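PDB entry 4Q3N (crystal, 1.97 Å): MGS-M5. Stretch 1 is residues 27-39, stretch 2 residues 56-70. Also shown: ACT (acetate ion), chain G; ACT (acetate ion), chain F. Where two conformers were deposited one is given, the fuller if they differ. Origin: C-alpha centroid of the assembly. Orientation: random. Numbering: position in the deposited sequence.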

ATOM      1  N   THR A  27      -5.285  -4.918   6.493  1.00 20.38           N
ATOM      2  CA  THR A  27      -4.918  -4.562   7.880  1.00 21.22           C
ATOM      3  C   THR A  27      -4.402  -5.695   8.729  1.00 21.50           C
ATOM      4  O   THR A  27      -3.391  -5.557   9.449  1.00 22.25           O
ATOM      5  CB  THR A  27      -6.164  -3.975   8.607  1.00 22.68           C
ATOM      6  OG1 THR A  27      -6.653  -2.947   7.754  1.00 23.21           O
ATOM      7  CG2 THR A  27      -5.740  -3.373   9.966  1.00 22.07           C
ATOM      8  N   VAL A  28      -5.073  -6.840   8.626  1.00 20.80           N
ATOM      9  CA  VAL A  28      -4.616  -8.003   9.406  1.00 21.93           C
ATOM     10  C   VAL A  28      -4.720  -9.232   8.522  1.00 21.74           C
ATOM     11  O   VAL A  28      -5.357  -9.167   7.479  1.00 23.28           O
ATOM     12  CB  VAL A  28      -5.477  -8.228  10.698  1.00 21.92           C
ATOM     13  CG1 VAL A  28      -5.394  -7.031  11.621  1.00 21.80           C
ATOM     14  CG2 VAL A  28      -6.972  -8.517  10.302  1.00 23.11           C
ATOM     15  N   GLU A  29      -4.135 -10.337   8.983  1.00 22.36           N
ATOM     16  CA  GLU A  29      -4.213 -11.616   8.307  1.00 23.41           C
ATOM     17  C   GLU A  29      -5.590 -12.332   8.482  1.00 26.33           C
ATOM     18  O   GLU A  29      -6.120 -12.912   7.531  1.00 25.39           O
ATOM     19  CB  GLU A  29      -3.138 -12.548   8.846  1.00 25.00           C
ATOM     20  CG  GLU A  29      -3.143 -13.922   8.130  1.00 26.95           C
ATOM     21  CD  GLU A  29      -2.045 -14.860   8.600  1.00 31.13           C
ATOM     22  OE1 GLU A  29      -0.959 -14.371   9.040  1.00 32.39           O
ATOM     23  OE2 GLU A  29      -2.242 -16.098   8.494  1.00 31.33           O
ATOM     24  N   GLU A  30      -6.122 -12.351   9.716  1.00 25.54           N
ATOM     25  CA  GLU A  30      -7.252 -13.261  10.032  1.00 27.58           C
ATOM     26  C   GLU A  30      -8.455 -12.514  10.566  1.00 25.33           C
ATOM     27  O   GLU A  30      -8.318 -11.717  11.486  1.00 23.70           O
ATOM     28  CB  GLU A  30      -6.840 -14.293  11.092  1.00 33.13           C
ATOM     29  CG  GLU A  30      -5.634 -15.104  10.820  1.00 41.77           C
ATOM     30  CD  GLU A  30      -5.456 -16.147  11.931  1.00 49.47           C
ATOM     31  OE1 GLU A  30      -4.622 -15.903  12.834  1.00 50.70           O
ATOM     32  OE2 GLU A  30      -6.211 -17.152  11.934  1.00 56.18           O
ATOM     33  N   LEU A  31      -9.628 -12.832  10.034  1.00 23.22           N
ATOM     34  CA  LEU A  31     -10.865 -12.163  10.391  0.50 22.03           C
ATOM     35  C   LEU A  31     -11.914 -13.229  10.715  1.00 22.90           C
ATOM     36  O   LEU A  31     -12.053 -14.183   9.941  1.00 23.55           O
ATOM     37  CB  LEU A  31     -11.305 -11.310   9.212  0.50 21.35           C
ATOM     38  CG  LEU A  31     -12.510 -10.412   9.238  0.50 20.74           C
ATOM     39  CD1 LEU A  31     -12.300  -9.443  10.368  0.50 20.77           C
ATOM     40  CD2 LEU A  31     -12.660  -9.703   7.877  0.50 19.95           C
ATOM     41  N   VAL A  32     -12.635 -13.073  11.823  1.00 22.44           N
ATOM     42  CA  VAL A  32     -13.723 -14.006  12.130  1.00 23.59           C
ATOM     43  C   VAL A  32     -14.976 -13.165  12.345  1.00 24.40           C
ATOM     44  O   VAL A  32     -14.931 -12.166  13.067  1.00 23.43           O
ATOM     45  CB  VAL A  32     -13.443 -14.855  13.357  1.00 26.35           C
ATOM     46  CG1 VAL A  32     -14.640 -15.795  13.633  1.00 27.18           C
ATOM     47  CG2 VAL A  32     -12.117 -15.690  13.194  1.00 24.55           C
ATOM     48  N   LEU A  33     -16.067 -13.549  11.690  1.00 22.33           N
ATOM     49  CA  LEU A  33     -17.321 -12.818  11.761  1.00 22.43           C
ATOM     50  C   LEU A  33     -18.311 -13.584  12.633  1.00 24.78           C
ATOM     51  O   LEU A  33     -18.548 -14.793  12.402  1.00 24.26           O
ATOM     52  CB  LEU A  33     -17.922 -12.635  10.359  1.00 22.73           C
ATOM     53  CG  LEU A  33     -16.943 -12.010   9.336  1.00 22.19           C
ATOM     54  CD1 LEU A  33     -17.676 -11.923   7.999  1.00 20.77           C
ATOM     55  CD2 LEU A  33     -16.469 -10.590   9.761  1.00 23.49           C
ATOM     56  N   LEU A  34     -18.872 -12.904  13.630  1.00 25.08           N
ATOM     57  CA  LEU A  34     -19.876 -13.508  14.522  1.00 27.04           C
ATOM     58  C   LEU A  34     -21.191 -12.762  14.401  1.00 28.28           C
ATOM     59  O   LEU A  34     -21.210 -11.538  14.391  1.00 27.26           O
ATOM     60  CB  LEU A  34     -19.427 -13.455  15.986  1.00 30.32           C
ATOM     61  CG  LEU A  34     -18.728 -14.666  16.591  1.00 34.14           C
ATOM     62  CD1 LEU A  34     -17.514 -15.016  15.745  1.00 34.59           C
ATOM     63  CD2 LEU A  34     -18.321 -14.366  18.064  1.00 34.57           C
ATOM     64  N   ASP A  35     -22.287 -13.484  14.347  1.00 27.65           N
ATOM     65  CA  ASP A  35     -23.580 -12.833  14.339  1.00 29.64           C
ATOM     66  C   ASP A  35     -24.577 -13.792  14.929  1.00 30.40           C
ATOM     67  O   ASP A  35     -24.445 -14.999  14.752  1.00 29.20           O
ATOM     68  CB  ASP A  35     -24.000 -12.447  12.916  1.00 30.84           C
ATOM     69  CG  ASP A  35     -25.139 -11.451  12.903  1.00 34.50           C
ATOM     70  OD1 ASP A  35     -26.303 -11.874  13.029  1.00 35.94           O
ATOM     71  OD2 ASP A  35     -24.891 -10.251  12.778  1.00 35.04           O
ATOM     72  N   ILE A  36     -25.579 -13.279  15.623  1.00 33.47           N
ATOM     73  CA  ILE A  36     -26.615 -14.174  16.151  1.00 37.59           C
ATOM     74  C   ILE A  36     -27.288 -14.909  14.984  1.00 36.72           C
ATOM     75  O   ILE A  36     -27.791 -16.008  15.134  1.00 36.21           O
ATOM     76  CB  ILE A  36     -27.626 -13.389  17.004  1.00 42.71           C
ATOM     77  CG1 ILE A  36     -28.717 -14.324  17.496  1.00 50.99           C
ATOM     78  CG2 ILE A  36     -28.200 -12.233  16.230  1.00 42.52           C
ATOM     79  CD1 ILE A  36     -28.169 -15.559  18.248  1.00 57.00           C
ATOM     80  N   ASP A  37     -27.271 -14.329  13.794  1.00 35.67           N
ATOM     81  CA  ASP A  37     -27.830 -15.014  12.613  1.00 36.63           C
ATOM     82  C   ASP A  37     -26.627 -15.678  11.934  1.00 35.38           C
ATOM     83  O   ASP A  37     -25.872 -15.017  11.198  1.00 30.22           O
ATOM     84  CB  ASP A  37     -28.552 -14.004  11.692  1.00 38.82           C
ATOM     85  CG  ASP A  37     -29.070 -14.624  10.389  1.00 41.96           C
ATOM     86  OD1 ASP A  37     -28.797 -15.802  10.100  1.00 42.72           O
ATOM     87  OD2 ASP A  37     -29.771 -13.909   9.640  1.00 43.90           O
ATOM     88  N   LYS A  38     -26.406 -16.961  12.211  1.00 37.50           N
ATOM     89  CA  LYS A  38     -25.172 -17.610  11.739  1.00 37.71           C
ATOM     90  C   LYS A  38     -25.105 -17.665  10.207  1.00 36.43           C
ATOM     91  O   LYS A  38     -24.043 -17.482   9.655  1.00 33.85           O
ATOM     92  CB  LYS A  38     -25.041 -19.033  12.300  1.00 39.68           C
ATOM     93  CG  LYS A  38     -23.788 -19.847  11.824  1.00 65.90           C
ATOM     94  CD  LYS A  38     -22.410 -19.163  12.018  1.00 82.38           C
ATOM     95  CE  LYS A  38     -21.224 -20.141  11.716  1.00 54.49           C
ATOM     96  NZ  LYS A  38     -20.877 -21.040  12.867  1.00 56.38           N
ATOM     97  N   ARG A  39     -26.240 -17.942   9.560  1.00 38.07           N
ATOM     98  CA  ARG A  39     -26.320 -18.002   8.103  0.50 39.20           C
ATOM     99  C   ARG A  39     -25.902 -16.679   7.474  1.00 35.46           C
ATOM    100  O   ARG A  39     -25.238 -16.652   6.430  1.00 33.18           O
ATOM    101  CB  ARG A  39     -27.741 -18.353   7.646  0.50 42.72           C
ATOM    102  CG  ARG A  39     -28.111 -19.810   7.815  0.50 45.34           C
ATOM    103  CD  ARG A  39     -29.508 -20.095   7.261  0.50 48.87           C
ATOM    104  NE  ARG A  39     -29.594 -19.932   5.805  0.50 49.96           N
ATOM    105  CZ  ARG A  39     -30.126 -18.881   5.180  0.50 49.19           C
ATOM    106  NH1 ARG A  39     -30.646 -17.860   5.865  0.50 49.00           N
ATOM    107  NH2 ARG A  39     -30.147 -18.865   3.854  0.50 49.21           N
ATOM    108  N   PRO A  56      -5.074  -6.979  -1.665  1.00 22.82           N
ATOM    109  CA  PRO A  56      -3.617  -6.746  -1.513  1.00 23.95           C
ATOM    110  C   PRO A  56      -2.942  -7.730  -0.576  1.00 23.31           C
ATOM    111  O   PRO A  56      -1.725  -7.805  -0.569  1.00 24.01           O
ATOM    112  CB  PRO A  56      -3.537  -5.322  -0.901  1.00 26.69           C
ATOM    113  CG  PRO A  56      -4.833  -5.235  -0.063  1.00 25.11           C
ATOM    114  CD  PRO A  56      -5.883  -5.977  -0.950  1.00 23.39           C
ATOM    115  N   ARG A  57      -3.702  -8.479   0.197  1.00 23.11           N
ATOM    116  CA  ARG A  57      -3.119  -9.330   1.230  1.00 24.85           C
ATOM    117  C   ARG A  57      -3.770 -10.693   1.324  1.00 24.26           C
ATOM    118  O   ARG A  57      -4.992 -10.781   1.198  1.00 22.06           O
ATOM    119  CB  ARG A  57      -3.228  -8.668   2.618  1.00 24.75           C
ATOM    120  CG  ARG A  57      -2.369  -9.390   3.697  1.00 26.11           C
ATOM    121  CD  ARG A  57      -2.466  -8.697   5.080  1.00 25.67           C
ATOM    122  NE  ARG A  57      -1.682  -9.399   6.098  1.00 25.13           N
ATOM    123  CZ  ARG A  57      -1.316  -8.846   7.269  1.00 25.28           C
ATOM    124  NH1 ARG A  57      -1.695  -7.602   7.551  1.00 24.73           N
ATOM    125  NH2 ARG A  57      -0.580  -9.520   8.148  1.00 23.93           N
ATOM    126  N   LYS A  58      -2.957 -11.741   1.537  1.00 24.57           N
ATOM    127  CA  LYS A  58      -3.516 -13.070   1.800  1.00 24.29           C
ATOM    128  C   LYS A  58      -4.253 -12.958   3.135  1.00 23.84           C
ATOM    129  O   LYS A  58      -3.701 -12.425   4.103  1.00 22.91           O
ATOM    130  CB  LYS A  58      -2.429 -14.156   1.840  1.00 24.41           C
ATOM    131  CG  LYS A  58      -2.905 -15.615   2.232  1.00 29.22           C
ATOM    132  CD  LYS A  58      -2.926 -15.766   3.778  1.00 31.93           C
ATOM    133  CE  LYS A  58      -3.509 -17.059   4.332  1.00 33.31           C
ATOM    134  NZ  LYS A  58      -2.595 -18.162   4.095  1.00 33.29           N
ATOM    135  N   MET A  59      -5.495 -13.464   3.193  1.00 22.26           N
ATOM    136  CA  MET A  59      -6.222 -13.464   4.459  1.00 22.46           C
ATOM    137  C   MET A  59      -6.968 -14.736   4.664  1.00 25.71           C
ATOM    138  O   MET A  59      -7.271 -15.435   3.711  1.00 26.14           O
ATOM    139  CB  MET A  59      -7.242 -12.293   4.509  1.00 21.32           C
ATOM    140  CG  MET A  59      -6.555 -10.929   4.482  1.00 22.04           C
ATOM    141  SD  MET A  59      -7.729  -9.559   4.513  1.00 26.95           S
ATOM    142  CE  MET A  59      -8.451  -9.752   6.154  1.00 24.11           C
ATOM    143  N   SER A  60      -7.271 -15.016   5.925  1.00 25.59           N
ATOM    144  CA  SER A  60      -8.165 -16.095   6.326  0.50 27.02           C
ATOM    145  C   SER A  60      -9.432 -15.457   6.884  1.00 27.19           C
ATOM    146  O   SER A  60      -9.373 -14.710   7.869  1.00 26.65           O
ATOM    147  CB  SER A  60      -7.522 -16.976   7.388  0.50 28.64           C
ATOM    148  OG  SER A  60      -6.635 -17.906   6.817  0.50 29.90           O
ATOM    149  N   ILE A  61     -10.574 -15.712   6.258  1.00 25.79           N
ATOM    150  CA  ILE A  61     -11.832 -15.111   6.719  1.00 23.59           C
ATOM    151  C   ILE A  61     -12.918 -16.175   6.877  1.00 25.41           C
ATOM    152  O   ILE A  61     -13.118 -16.986   5.966  1.00 22.96           O
ATOM    153  CB  ILE A  61     -12.359 -14.031   5.728  1.00 26.68           C
ATOM    154  CG1 ILE A  61     -11.265 -12.992   5.414  1.00 25.83           C
ATOM    155  CG2 ILE A  61     -13.686 -13.364   6.289  1.00 22.30           C
ATOM    156  CD1 ILE A  61     -11.782 -11.917   4.403  1.00 23.61           C
ATOM    157  N   LYS A  62     -13.586 -16.202   8.030  1.00 23.83           N
ATOM    158  CA  LYS A  62     -14.670 -17.171   8.206  1.00 25.14           C
ATOM    159  C   LYS A  62     -15.749 -16.647   9.159  1.00 25.76           C
ATOM    160  O   LYS A  62     -15.506 -15.713   9.933  1.00 24.57           O
ATOM    161  CB  LYS A  62     -14.118 -18.481   8.742  1.00 29.11           C
ATOM    162  CG  LYS A  62     -13.814 -18.416  10.199  1.00 31.86           C
ATOM    163  CD  LYS A  62     -13.221 -19.750  10.709  1.00 37.66           C
ATOM    164  CE  LYS A  62     -12.959 -19.660  12.216  1.00 40.95           C
ATOM    165  NZ  LYS A  62     -12.831 -21.000  12.811  1.00 45.05           N
ATOM    166  N   ALA A  63     -16.953 -17.236   9.113  1.00 26.66           N
ATOM    167  CA  ALA A  63     -17.939 -16.963  10.162  1.00 26.83           C
ATOM    168  C   ALA A  63     -17.561 -17.864  11.319  1.00 30.14           C
ATOM    169  O   ALA A  63     -17.175 -18.995  11.077  1.00 31.60           O
ATOM    170  CB  ALA A  63     -19.447 -17.303   9.665  1.00 23.19           C
ATOM    171  N   GLY A  64     -17.681 -17.430  12.566  1.00 28.81           N
ATOM    172  CA  GLY A  64     -17.320 -18.350  13.645  1.00 29.94           C
ATOM    173  C   GLY A  64     -18.227 -18.236  14.848  1.00 32.86           C
ATOM    174  O   GLY A  64     -19.344 -17.734  14.715  1.00 31.75           O
ATOM    175  N   ASP A  65     -17.729 -18.665  16.011  1.00 34.12           N
ATOM    176  CA  ASP A  65     -18.503 -18.726  17.249  1.00 41.10           C
ATOM    177  C   ASP A  65     -17.661 -18.050  18.319  1.00 35.98           C
ATOM    178  O   ASP A  65     -16.542 -17.687  18.059  1.00 30.63           O
ATOM    179  CB  ASP A  65     -18.801 -20.173  17.680  1.00 52.62           C
ATOM    180  CG  ASP A  65     -19.335 -21.034  16.542  1.00 63.12           C
ATOM    181  OD1 ASP A  65     -20.464 -20.766  16.066  1.00 63.04           O
ATOM    182  OD2 ASP A  65     -18.630 -21.994  16.136  1.00 73.65           O
ATOM    183  N   TYR A  66     -18.152 -17.970  19.546  1.00 34.29           N
ATOM    184  CA  TYR A  66     -17.419 -17.249  20.568  1.00 34.67           C
ATOM    185  C   TYR A  66     -16.089 -17.921  20.897  1.00 34.92           C
ATOM    186  O   TYR A  66     -15.123 -17.235  21.231  1.00 32.78           O
ATOM    187  CB  TYR A  66     -18.292 -17.094  21.836  1.00 36.59           C
ATOM    188  CG  TYR A  66     -19.224 -15.916  21.668  1.00 37.76           C
ATOM    189  CD1 TYR A  66     -18.724 -14.622  21.671  1.00 36.09           C
ATOM    190  CD2 TYR A  66     -20.592 -16.099  21.450  1.00 38.83           C
ATOM    191  CE1 TYR A  66     -19.557 -13.535  21.493  1.00 37.09           C
ATOM    192  CE2 TYR A  66     -21.446 -15.011  21.286  1.00 39.22           C
ATOM    193  CZ  TYR A  66     -20.916 -13.731  21.318  1.00 38.61           C
ATOM    194  OH  TYR A  66     -21.710 -12.638  21.130  1.00 39.83           O
ATOM    195  N   LYS A  67     -16.030 -19.247  20.779  1.00 35.66           N
ATOM    196  CA  LYS A  67     -14.772 -19.940  21.027  1.00 39.94           C
ATOM    197  C   LYS A  67     -13.643 -19.454  20.112  1.00 36.92           C
ATOM    198  O   LYS A  67     -12.466 -19.541  20.483  1.00 36.61           O
ATOM    199  CB  LYS A  67     -14.948 -21.463  20.914  1.00 47.25           C
ATOM    200  CG  LYS A  67     -15.249 -21.996  19.513  1.00 52.29           C
ATOM    201  CD  LYS A  67     -15.380 -23.539  19.543  1.00 60.47           C
ATOM    202  CE  LYS A  67     -15.748 -24.122  18.168  1.00 65.43           C
ATOM    203  NZ  LYS A  67     -14.753 -23.771  17.097  1.00 69.49           N
ATOM    204  N   ASP A  68     -13.966 -18.931  18.935  1.00 33.44           N
ATOM    205  CA  ASP A  68     -12.897 -18.348  18.099  1.00 34.20           C
ATOM    206  C   ASP A  68     -12.238 -17.102  18.659  1.00 32.49           C
ATOM    207  O   ASP A  68     -11.230 -16.656  18.118  1.00 31.43           O
ATOM    208  CB  ASP A  68     -13.431 -18.017  16.696  1.00 35.10           C
ATOM    209  CG  ASP A  68     -13.828 -19.263  15.959  1.00 40.10           C
ATOM    210  OD1 ASP A  68     -12.953 -20.144  15.775  1.00 41.48           O
ATOM    211  OD2 ASP A  68     -15.032 -19.406  15.654  1.00 36.83           O
ATOM    212  N   CYS A  69     -12.787 -16.545  19.734  1.00 30.18           N
ATOM    213  CA  CYS A  69     -12.210 -15.363  20.350  1.00 30.32           C
ATOM    214  C   CYS A  69     -10.965 -15.707  21.140  1.00 31.71           C
ATOM    215  O   CYS A  69     -10.210 -14.813  21.525  1.00 32.23           O
ATOM    216  CB  CYS A  69     -13.213 -14.676  21.287  1.00 31.24           C
ATOM    217  SG  CYS A  69     -14.558 -13.885  20.377  1.00 31.21           S
ATOM    218  N   LYS A  70     -10.763 -16.986  21.415  1.00 30.65           N
ATOM    219  CA  LYS A  70      -9.797 -17.379  22.443  1.00 31.15           C
ATOM    220  C   LYS A  70      -8.413 -16.772  22.183  1.00 34.49           C
ATOM    221  O   LYS A  70      -7.785 -16.247  23.094  1.00 35.45           O
ATOM    222  CB  LYS A  70      -9.664 -18.893  22.523  1.00 33.11           C
ATOM    223  CG  LYS A  70      -8.575 -19.352  23.520  1.00 35.59           C
ATOM    224  CD  LYS A  70      -8.571 -20.874  23.668  1.00 47.14           C
ATOM    225  CE  LYS A  70      -7.401 -21.323  24.546  1.00 49.97           C
ATOM    226  NZ  LYS A  70      -7.693 -22.583  25.268  1.00 54.59           N
TER
HETATM  227  C   ACT G 406      -0.015  -6.757  10.645  1.00 53.88           C
HETATM  228  O   ACT G 406       0.244  -6.443   9.451  1.00 52.95           O
HETATM  229  OXT ACT G 406      -0.395  -7.938  10.875  1.00 52.92           O
HETATM  230  CH3 ACT G 406       0.125  -5.747  11.740  1.00 53.41           C
HETATM  231  C   ACT F 405      -4.084 -20.102   1.513  1.00 52.72           C
HETATM  232  O   ACT F 405      -5.188 -20.495   0.999  1.00 52.55           O
HETATM  233  OXT ACT F 405      -3.455 -20.861   2.320  1.00 51.51           O
HETATM  234  CH3 ACT F 405      -3.525 -18.741   1.205  1.00 52.18           C
HETATM  235  O   HOH W   1       0.571 -12.142   8.686  1.00 24.17           O
HETATM  236  O   HOH W   2      -4.464 -17.684   8.508  1.00 42.68           O
HETATM  237  O   HOH W   3     -21.620 -16.439  13.693  1.00 37.35           O

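Strands 30-34 and 60-63 run parallel, their axes 11° apart and 4.6 Å at closest approach, with Glu30 paired with Ser60, Leu31 with Ile61, Val32 with Lys62 and Leu33 with Ala63; the two stretches bury 992 Å² between them. Five backbone hydrogen bonds form the ladder: Ser60 N to Glu29 O (2.9 Å), Leu31 N to Ser60 O (2.9 Å), Lys62 N to Leu31 O (3.2 Å), Leu33 N to Lys62 O (2.8 Å) and Gly64 N to Leu33 O (2.8 Å). Leu31 and Leu33, like Ser60 and Lys62, bond across through both N and O; the residues between them do not bond across this pair. Val32 CA also approaches Lys62 O (3.3 Å), the oxygen that accepts from Leu33 N.

Side chains alternate between the faces. Leu31, Leu33, Ile61 and Ala63 share one; there Leu31 CD2 packs 4.1 Å from Ile61 CG2. On the other, Val32 lies beside Lys62, whose aliphatic CE is 4.2 Å from Val32 CG2 while its NZ reaches out to a salt bridge with Asp68 OD1 (3.1 Å). The apolar Leu31, Val32, Leu33 and Leu34 are all buried, whereas the exposed Ser60 and Lys62 carry polar groups. Asp68 OD2 also accepts a hydrogen bond from Asp65 N (2.8 Å), securing the turn beyond the strand. Gly64 suits this crowded place: an ideal CB would lie 2.7 Å from Val32 CG1 and 2.2 Å from Asp68 OD2.

Past the ladder, Leu34 sets CD2 over the face of the Tyr66 ring, 3.9 Å from its centroid, a CH-pi contact. Lys38 extends its NZ to Asp65 OD1 (3.2 Å), a salt bridge whose hydrogen bond is weak.

At the opposite end, the extended Arg57 lays one guanidinium face against Glu29 N and Val28 CA; the chain G acetate accepts hydrogen bonds from NH1 and NH2.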